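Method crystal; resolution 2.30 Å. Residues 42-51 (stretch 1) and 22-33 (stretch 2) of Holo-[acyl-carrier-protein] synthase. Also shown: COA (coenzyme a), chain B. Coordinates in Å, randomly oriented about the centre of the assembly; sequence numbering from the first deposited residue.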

ATOM      1  N   SER A  42     -10.081  12.595  -6.209  1.00 46.03           N
ATOM      2  CA  SER A  42      -8.944  12.648  -7.131  1.00 44.16           C
ATOM      3  C   SER A  42      -7.841  13.608  -6.668  1.00 40.68           C
ATOM      4  O   SER A  42      -6.659  13.395  -6.946  1.00 40.24           O
ATOM      5  CB  SER A  42      -9.407  13.103  -8.523  1.00 49.46           C
ATOM      6  OG  SER A  42     -10.463  12.295  -9.023  1.00 51.96           O
ATOM      7  N   ILE A  43      -8.226  14.686  -6.015  1.00 38.43           N
ATOM      8  CA  ILE A  43      -7.255  15.635  -5.492  1.00 42.06           C
ATOM      9  C   ILE A  43      -6.520  14.974  -4.300  1.00 40.84           C
ATOM     10  O   ILE A  43      -5.303  14.861  -4.299  1.00 42.63           O
ATOM     11  CB  ILE A  43      -7.938  16.963  -5.103  1.00 42.80           C
ATOM     12  CG1 ILE A  43      -8.461  17.673  -6.360  1.00 44.95           C
ATOM     13  CG2 ILE A  43      -6.964  17.885  -4.375  1.00 46.66           C
ATOM     14  CD1 ILE A  43      -9.424  18.802  -6.068  1.00 45.49           C
ATOM     15  N   ALA A  44      -7.273  14.490  -3.328  1.00 39.01           N
ATOM     16  CA  ALA A  44      -6.704  13.634  -2.267  1.00 41.13           C
ATOM     17  C   ALA A  44      -5.712  12.614  -2.829  1.00 40.69           C
ATOM     18  O   ALA A  44      -4.613  12.498  -2.320  1.00 40.69           O
ATOM     19  CB  ALA A  44      -7.810  12.953  -1.495  1.00 36.55           C
ATOM     20  N   GLY A  45      -6.063  11.965  -3.941  1.00 40.90           N
ATOM     21  CA  GLY A  45      -5.222  10.955  -4.566  1.00 38.52           C
ATOM     22  C   GLY A  45      -3.904  11.426  -5.123  1.00 41.74           C
ATOM     23  O   GLY A  45      -2.874  10.765  -4.932  1.00 41.90           O
ATOM     24  N   PHE A  46      -3.916  12.558  -5.838  1.00 42.09           N
ATOM     25  CA  PHE A  46      -2.680  13.139  -6.358  1.00 40.78           C
ATOM     26  C   PHE A  46      -1.831  13.622  -5.202  1.00 36.62           C
ATOM     27  O   PHE A  46      -0.622  13.485  -5.215  1.00 38.80           O
ATOM     28  CB  PHE A  46      -2.954  14.299  -7.342  1.00 44.25           C
ATOM     29  CG  PHE A  46      -3.447  13.853  -8.700  1.00 45.10           C
ATOM     30  CD1 PHE A  46      -3.979  12.568  -8.903  1.00 44.13           C
ATOM     31  CD2 PHE A  46      -3.418  14.737  -9.780  1.00 48.45           C
ATOM     32  CE1 PHE A  46      -4.433  12.168 -10.157  1.00 44.53           C
ATOM     33  CE2 PHE A  46      -3.882  14.348 -11.032  1.00 48.10           C
ATOM     34  CZ  PHE A  46      -4.393  13.063 -11.222  1.00 49.13           C
ATOM     35  N   PHE A  47      -2.458  14.183  -4.198  1.00 36.84           N
ATOM     36  CA  PHE A  47      -1.726  14.583  -3.008  1.00 41.67           C
ATOM     37  C   PHE A  47      -1.022  13.368  -2.393  1.00 44.23           C
ATOM     38  O   PHE A  47       0.166  13.421  -2.089  1.00 43.91           O
ATOM     39  CB  PHE A  47      -2.680  15.189  -1.986  1.00 43.50           C
ATOM     40  CG  PHE A  47      -1.982  15.798  -0.806  1.00 46.94           C
ATOM     41  CD1 PHE A  47      -1.528  17.114  -0.856  1.00 46.85           C
ATOM     42  CD2 PHE A  47      -1.759  15.050   0.355  1.00 48.85           C
ATOM     43  CE1 PHE A  47      -0.872  17.674   0.228  1.00 48.34           C
ATOM     44  CE2 PHE A  47      -1.100  15.611   1.448  1.00 48.69           C
ATOM     45  CZ  PHE A  47      -0.661  16.923   1.385  1.00 48.36           C
ATOM     46  N   ALA A  48      -1.757  12.259  -2.257  1.00 43.39           N
ATOM     47  CA  ALA A  48      -1.233  11.061  -1.619  1.00 39.83           C
ATOM     48  C   ALA A  48      -0.084  10.516  -2.462  1.00 39.76           C
ATOM     49  O   ALA A  48       0.956  10.089  -1.935  1.00 40.00           O
ATOM     50  CB  ALA A  48      -2.344  10.028  -1.435  1.00 39.37           C
ATOM     51  N   LEU A  49      -0.240  10.591  -3.777  1.00 36.59           N
ATOM     52  CA  LEU A  49       0.790  10.087  -4.684  1.00 37.76           C
ATOM     53  C   LEU A  49       2.065  10.909  -4.635  1.00 39.93           C
ATOM     54  O   LEU A  49       3.152  10.379  -4.847  1.00 42.91           O
ATOM     55  CB  LEU A  49       0.246  10.052  -6.119  1.00 38.10           C
ATOM     56  CG  LEU A  49       1.191   9.628  -7.235  1.00 36.73           C
ATOM     57  CD1 LEU A  49       1.703   8.244  -6.933  1.00 43.29           C
ATOM     58  CD2 LEU A  49       0.473   9.652  -8.579  1.00 40.14           C
ATOM     59  N   LYS A  50       1.938  12.215  -4.407  1.00 41.59           N
ATOM     60  CA  LYS A  50       3.115  13.069  -4.352  1.00 41.34           C
ATOM     61  C   LYS A  50       3.837  12.851  -3.022  1.00 40.31           C
ATOM     62  O   LYS A  50       5.048  12.719  -2.969  1.00 43.52           O
ATOM     63  CB  LYS A  50       2.716  14.532  -4.539  1.00 41.89           C
ATOM     64  CG  LYS A  50       2.251  14.840  -5.957  1.00 43.52           C
ATOM     65  CD  LYS A  50       2.466  16.309  -6.332  1.00 43.05           C
ATOM     66  CE  LYS A  50       1.957  16.610  -7.747  1.00 44.41           C
ATOM     67  NZ  LYS A  50       2.540  17.852  -8.351  1.00 40.21           N
ATOM     68  N   GLU A  51       3.089  12.812  -1.942  1.00 41.31           N
ATOM     69  CA  GLU A  51       3.665  12.400  -0.667  1.00 44.27           C
ATOM     70  C   GLU A  51       4.386  11.055  -0.778  1.00 43.47           C
ATOM     71  O   GLU A  51       5.527  10.938  -0.358  1.00 43.56           O
ATOM     72  CB  GLU A  51       2.590  12.334   0.394  1.00 44.96           C
ATOM     73  CG  GLU A  51       1.992  13.679   0.762  1.00 48.27           C
ATOM     74  CD  GLU A  51       2.966  14.592   1.496  1.00 52.98           C
ATOM     75  OE1 GLU A  51       2.493  15.532   2.172  1.00 54.67           O
ATOM     76  OE2 GLU A  51       4.193  14.368   1.409  1.00 52.07           O
TER
HETATM   77  N1A COA B 201      11.385   9.495   3.852  1.00 50.61           N
HETATM   78  C2A COA B 201      10.549   8.441   3.966  1.00 49.48           C
HETATM   79  N3A COA B 201       9.582   8.376   4.898  1.00 46.65           N
HETATM   80  C4A COA B 201       9.421   9.374   5.784  1.00 49.02           C
HETATM   81  C5A COA B 201      10.298  10.550   5.718  1.00 47.12           C
HETATM   82  C6A COA B 201      11.328  10.565   4.664  1.00 50.37           C
HETATM   83  N6A COA B 201      12.181  11.612   4.520  1.00 53.87           N
HETATM   84  N7A COA B 201       9.914  11.371   6.710  1.00 50.43           N
HETATM   85  C8A COA B 201       8.867  10.796   7.361  1.00 51.24           C
HETATM   86  N9A COA B 201       8.590   9.589   6.799  1.00 52.15           N
HETATM   87  C1B COA B 201       7.556   8.647   7.242  1.00 51.00           C
HETATM   88  C2B COA B 201       7.748   8.339   8.731  1.00 51.34           C
HETATM   89  O2B COA B 201       7.794   6.936   8.991  1.00 54.79           O
HETATM   90  C3B COA B 201       6.540   8.930   9.418  1.00 53.22           C
HETATM   91  O3B COA B 201       6.004   8.117  10.457  1.00 59.54           O
HETATM   92  P3B COA B 201       6.666   8.045  11.940  1.00 65.60           P
HETATM   93  O7A COA B 201       7.233   9.430  12.172  1.00 65.32           O
HETATM   94  O8A COA B 201       5.500   7.772  12.855  1.00 58.40           O
HETATM   95  O9A COA B 201       7.675   6.922  11.777  1.00 63.26           O
HETATM   96  C4B COA B 201       5.551   9.022   8.283  1.00 54.69           C
HETATM   97  O4B COA B 201       6.286   9.262   7.086  1.00 52.10           O
HETATM   98  C5B COA B 201       4.518  10.099   8.511  1.00 55.85           C
HETATM   99  O5B COA B 201       3.332   9.499   8.043  1.00 62.18           O
HETATM  100  P1A COA B 201       2.205  10.320   7.303  1.00 56.03           P
HETATM  101  O1A COA B 201       1.422  10.903   8.460  1.00 61.13           O
HETATM  102  O2A COA B 201       1.520   9.501   6.235  1.00 60.30           O
HETATM  103  O3A COA B 201       3.092  11.363   6.502  1.00 73.46           O
HETATM  104  P2A COA B 201       2.459  12.748   6.010  1.00 91.25           P
HETATM  105  O4A COA B 201       1.635  12.511   4.752  1.00 87.61           O
HETATM  106  O5A COA B 201       1.812  13.405   7.215  1.00 89.10           O
HETATM  107  O6A COA B 201       3.833  13.533   5.655  1.00 94.76           O
HETATM  108  CBP COA B 201       6.103  13.878   4.788  1.00 95.19           C
HETATM  109  CCP COA B 201       5.096  12.894   5.392  1.00 92.49           C
HETATM  110  CDP COA B 201       7.440  13.773   5.506  1.00 94.89           C
HETATM  111  CEP COA B 201       6.320  13.536   3.320  1.00 89.82           C
HETATM  112  CAP COA B 201       5.552  15.305   4.968  1.00100.93           C
HETATM  113  OAP COA B 201       5.845  15.766   6.291  1.00 99.53           O
HETATM  114  C9P COA B 201       6.091  16.310   3.996  1.00107.21           C
HETATM  115  O9P COA B 201       7.282  16.351   3.727  1.00113.55           O
HETATM  116  N8P COA B 201       5.182  17.144   3.486  1.00108.06           N
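Stretch 2, residues 22-33: KFLERFLSPSEI

Residues 22-33 of holo-[acyl-carrier-protein] synthase pack on the helix of residues 42-51. Stretch 1 is helical throughout, part of a longer helix that extends beyond both ends. Stretch 2 enters as a helix, passes through an extended Leu28 (phi/psi -112/126) and Ser29 (-69/157), and turns into a second helix from Pro30, with Ser29 at its N-cap position. The first helix of stretch 2 runs in broadly the same direction as stretch 1, at a signed crossing angle of 41° and a closest axial approach of 11.4 Å, a wide spacing filled by large side chains. Along the interface the nearest CA atoms pair Phe47 with Phe27 (7.2 Å), Phe46 with Leu28 (8.0 Å) and Ile43 with Ile33 (8.1 Å); together the two stretches bury 472 Å².

Apolar side chains make up much of the contact. Ile43 packs against Leu24, Phe27 and Leu28; its closest atom to each is CG2, which lies 3.5 Å from Leu24 CD2, 3.6 Å from Phe27 CZ at the edge of that ring, and 4.4 Å from Leu28 CD1. Leu24 and Leu28 both direct CA-to-CB sideways, yet the ends of their side chains come nearer to stretch 1. Leu28 CD2 lies near the plane of the Phe46 ring, at its edge, and 3.8 Å from Phe46 CB; the same methyl is 4.1 Å from Lys50 CE, so the aliphatic part of the lysine also joins the packing. In a separate van der Waals contact between ring and carbonyl, Phe46 CE2 lies 3.6 Å from the backbone oxygen Glu32 O, oblique to the ring.

Aromatic rings meet where Phe47 (chi1 t) turns its ring edge toward one face of Phe27 (chi1 p), with centroids 5.0 Å apart and planes at 89°, a nearly perpendicular edge-to-face pair. Phe47 CB also approaches Phe27 CE2 at 3.7 Å. Phe23, four residues before Phe27, makes a looser contact, Phe23 CZ to Phe47 CE1 at 4.4 Å.

Polar contacts centre on Lys50, whose CA-to-CB bond points toward stretch 2. Lys50 NZ donates to Phe27 O at 2.7 Å and to Glu32 OE1 at 2.9 Å, the latter also a salt bridge, so one side chain ties together the backbone carbonyl of Phe27 and the carboxylate of Glu32, five residues later. Glu32 OE1 additionally accepts a hydrogen bond from Ser29 N (3.3 Å), linking the carboxylate to the turn itself. The oxygen of water 1 donates to Glu32 OE2 at 3.0 Å and accepts a weak bond from Lys50 NZ at 3.3 Å, adding a solvent bridge beside the direct one.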

ATOM      1  N   LYS A  22      -5.305  28.724  -3.216  1.00 87.00           N
ATOM      2  CA  LYS A  22      -4.065  28.845  -2.456  1.00 89.30           C
ATOM      3  C   LYS A  22      -3.546  27.452  -2.086  1.00 87.20           C
ATOM      4  O   LYS A  22      -2.352  27.180  -2.208  1.00 89.36           O
ATOM      5  CB  LYS A  22      -4.268  29.726  -1.214  1.00 92.96           C
ATOM      6  CG  LYS A  22      -3.210  30.809  -1.041  1.00 98.82           C
ATOM      7  CD  LYS A  22      -3.697  31.945  -0.148  1.00102.71           C
ATOM      8  CE  LYS A  22      -2.777  33.156  -0.223  1.00104.45           C
ATOM      9  NZ  LYS A  22      -3.190  34.236   0.719  1.00104.32           N
ATOM     10  N   PHE A  23      -4.447  26.563  -1.673  1.00 81.29           N
ATOM     11  CA  PHE A  23      -4.078  25.172  -1.402  1.00 79.49           C
ATOM     12  C   PHE A  23      -3.707  24.417  -2.675  1.00 70.35           C
ATOM     13  O   PHE A  23      -2.576  23.938  -2.813  1.00 67.08           O
ATOM     14  CB  PHE A  23      -5.213  24.437  -0.672  1.00 86.79           C
ATOM     15  CG  PHE A  23      -4.892  23.001  -0.316  1.00 90.71           C
ATOM     16  CD1 PHE A  23      -3.691  22.670   0.319  1.00 91.29           C
ATOM     17  CD2 PHE A  23      -5.802  21.982  -0.595  1.00 91.93           C
ATOM     18  CE1 PHE A  23      -3.400  21.356   0.653  1.00 90.84           C
ATOM     19  CE2 PHE A  23      -5.514  20.664  -0.263  1.00 94.66           C
ATOM     20  CZ  PHE A  23      -4.312  20.352   0.363  1.00 92.27           C
ATOM     21  N   LEU A  24      -4.655  24.316  -3.603  1.00 61.55           N
ATOM     22  CA  LEU A  24      -4.470  23.474  -4.778  1.00 57.05           C
ATOM     23  C   LEU A  24      -3.219  23.791  -5.544  1.00 54.80           C
ATOM     24  O   LEU A  24      -2.509  22.890  -5.994  1.00 53.41           O
ATOM     25  CB  LEU A  24      -5.644  23.603  -5.743  1.00 58.26           C
ATOM     26  CG  LEU A  24      -6.849  22.717  -5.492  1.00 60.23           C
ATOM     27  CD1 LEU A  24      -7.734  22.780  -6.733  1.00 60.30           C
ATOM     28  CD2 LEU A  24      -6.427  21.290  -5.173  1.00 56.13           C
ATOM     29  N   GLU A  25      -2.946  25.079  -5.705  1.00 57.54           N
ATOM     30  CA  GLU A  25      -1.901  25.500  -6.625  1.00 59.32           C
ATOM     31  C   GLU A  25      -0.515  25.358  -6.040  1.00 54.88           C
ATOM     32  O   GLU A  25       0.463  25.388  -6.769  1.00 58.03           O
ATOM     33  CB  GLU A  25      -2.193  26.909  -7.139  1.00 63.67           C
ATOM     34  CG  GLU A  25      -3.407  26.910  -8.062  1.00 66.10           C
ATOM     35  CD  GLU A  25      -3.923  28.293  -8.416  1.00 72.19           C
ATOM     36  OE1 GLU A  25      -5.001  28.362  -9.051  1.00 70.05           O
ATOM     37  OE2 GLU A  25      -3.272  29.303  -8.062  1.00 70.80           O
ATOM     38  N   ARG A  26      -0.443  25.151  -4.729  1.00 63.00           N
ATOM     39  CA  ARG A  26       0.800  24.737  -4.067  1.00 66.12           C
ATOM     40  C   ARG A  26       1.263  23.346  -4.502  1.00 59.30           C
ATOM     41  O   ARG A  26       2.445  23.153  -4.748  1.00 58.88           O
ATOM     42  CB  ARG A  26       0.659  24.783  -2.536  1.00 76.46           C
ATOM     43  CG  ARG A  26       0.695  26.191  -1.944  1.00 85.60           C
ATOM     44  CD  ARG A  26       0.115  26.229  -0.530  1.00 96.97           C
ATOM     45  NE  ARG A  26      -0.009  27.595  -0.005  1.00105.39           N
ATOM     46  CZ  ARG A  26      -0.600  27.929   1.147  1.00108.16           C
ATOM     47  NH1 ARG A  26      -0.650  29.206   1.515  1.00108.81           N
ATOM     48  NH2 ARG A  26      -1.144  27.004   1.936  1.00110.09           N
ATOM     49  N   PHE A  27       0.362  22.371  -4.611  1.00 55.78           N
ATOM     50  CA  PHE A  27       0.824  21.016  -5.000  1.00 53.59           C
ATOM     51  C   PHE A  27       0.429  20.515  -6.383  1.00 51.50           C
ATOM     52  O   PHE A  27       1.057  19.578  -6.904  1.00 53.95           O
ATOM     53  CB  PHE A  27       0.498  19.960  -3.920  1.00 52.24           C
ATOM     54  CG  PHE A  27      -0.952  19.606  -3.811  1.00 52.48           C
ATOM     55  CD1 PHE A  27      -1.815  20.405  -3.095  1.00 50.32           C
ATOM     56  CD2 PHE A  27      -1.446  18.434  -4.391  1.00 54.69           C
ATOM     57  CE1 PHE A  27      -3.158  20.077  -2.997  1.00 52.29           C
ATOM     58  CE2 PHE A  27      -2.786  18.093  -4.280  1.00 51.75           C
ATOM     59  CZ  PHE A  27      -3.644  18.921  -3.585  1.00 50.07           C
ATOM     60  N   LEU A  28      -0.568  21.141  -7.007  1.00 52.31           N
ATOM     61  CA  LEU A  28      -0.979  20.727  -8.357  1.00 48.52           C
ATOM     62  C   LEU A  28      -0.664  21.791  -9.393  1.00 48.36           C
ATOM     63  O   LEU A  28      -1.063  22.943  -9.260  1.00 45.58           O
ATOM     64  CB  LEU A  28      -2.474  20.368  -8.381  1.00 47.84           C
ATOM     65  CG  LEU A  28      -2.864  19.141  -7.539  1.00 46.11           C
ATOM     66  CD1 LEU A  28      -4.316  18.759  -7.770  1.00 47.03           C
ATOM     67  CD2 LEU A  28      -1.949  17.958  -7.849  1.00 42.66           C
ATOM     68  N   SER A  29       0.056  21.384 -10.431  1.00 49.16           N
ATOM     69  CA  SER A  29       0.180  22.161 -11.654  1.00 48.19           C
ATOM     70  C   SER A  29      -1.156  22.196 -12.397  1.00 49.51           C
ATOM     71  O   SER A  29      -1.946  21.271 -12.244  1.00 47.81           O
ATOM     72  CB  SER A  29       1.168  21.473 -12.589  1.00 51.86           C
ATOM     73  OG  SER A  29       0.530  20.335 -13.188  1.00 53.96           O
ATOM     74  N   PRO A  30      -1.378  23.216 -13.268  1.00 49.02           N
ATOM     75  CA  PRO A  30      -2.621  23.362 -14.048  1.00 44.43           C
ATOM     76  C   PRO A  30      -3.106  22.103 -14.766  1.00 40.72           C
ATOM     77  O   PRO A  30      -4.291  21.806 -14.706  1.00 42.39           O
ATOM     78  CB  PRO A  30      -2.256  24.453 -15.064  1.00 47.71           C
ATOM     79  CG  PRO A  30      -1.352  25.344 -14.284  1.00 48.85           C
ATOM     80  CD  PRO A  30      -0.493  24.386 -13.475  1.00 51.36           C
ATOM     81  N   SER A  31      -2.204  21.382 -15.420  1.00 38.50           N
ATOM     82  CA  SER A  31      -2.555  20.182 -16.128  1.00 42.53           C
ATOM     83  C   SER A  31      -3.031  19.100 -15.148  1.00 47.91           C
ATOM     84  O   SER A  31      -3.978  18.374 -15.452  1.00 51.77           O
ATOM     85  CB  SER A  31      -1.375  19.684 -16.979  1.00 44.91           C
ATOM     86  OG  SER A  31      -0.259  19.323 -16.187  1.00 47.89           O
ATOM     87  N   GLU A  32      -2.412  19.034 -13.965  1.00 46.38           N
ATOM     88  CA  GLU A  32      -2.818  18.083 -12.922  1.00 44.77           C
ATOM     89  C   GLU A  32      -4.155  18.491 -12.340  1.00 45.46           C
ATOM     90  O   GLU A  32      -4.976  17.635 -11.956  1.00 44.92           O
ATOM     91  CB  GLU A  32      -1.746  17.973 -11.844  1.00 41.87           C
ATOM     92  CG  GLU A  32      -0.480  17.354 -12.403  1.00 43.60           C
ATOM     93  CD  GLU A  32       0.732  17.522 -11.502  1.00 47.63           C
ATOM     94  OE1 GLU A  32       0.611  18.172 -10.465  1.00 47.16           O
ATOM     95  OE2 GLU A  32       1.817  16.998 -11.841  1.00 55.93           O
ATOM     96  N   ILE A  33      -4.391  19.795 -12.299  1.00 42.66           N
ATOM     97  CA  ILE A  33      -5.717  20.319 -11.904  1.00 45.96           C
ATOM     98  C   ILE A  33      -6.787  19.920 -12.943  1.00 47.19           C
ATOM     99  O   ILE A  33      -7.949  19.694 -12.600  1.00 44.20           O
ATOM    100  CB  ILE A  33      -5.692  21.858 -11.725  1.00 44.34           C
ATOM    101  CG1 ILE A  33      -4.793  22.227 -10.527  1.00 47.42           C
ATOM    102  CG2 ILE A  33      -7.080  22.401 -11.481  1.00 42.39           C
ATOM    103  CD1 ILE A  33      -4.725  23.712 -10.205  1.00 46.90           C
TER
HETATM  104  O   HOH W   1       3.586  19.304 -11.118  1.00 60.31           O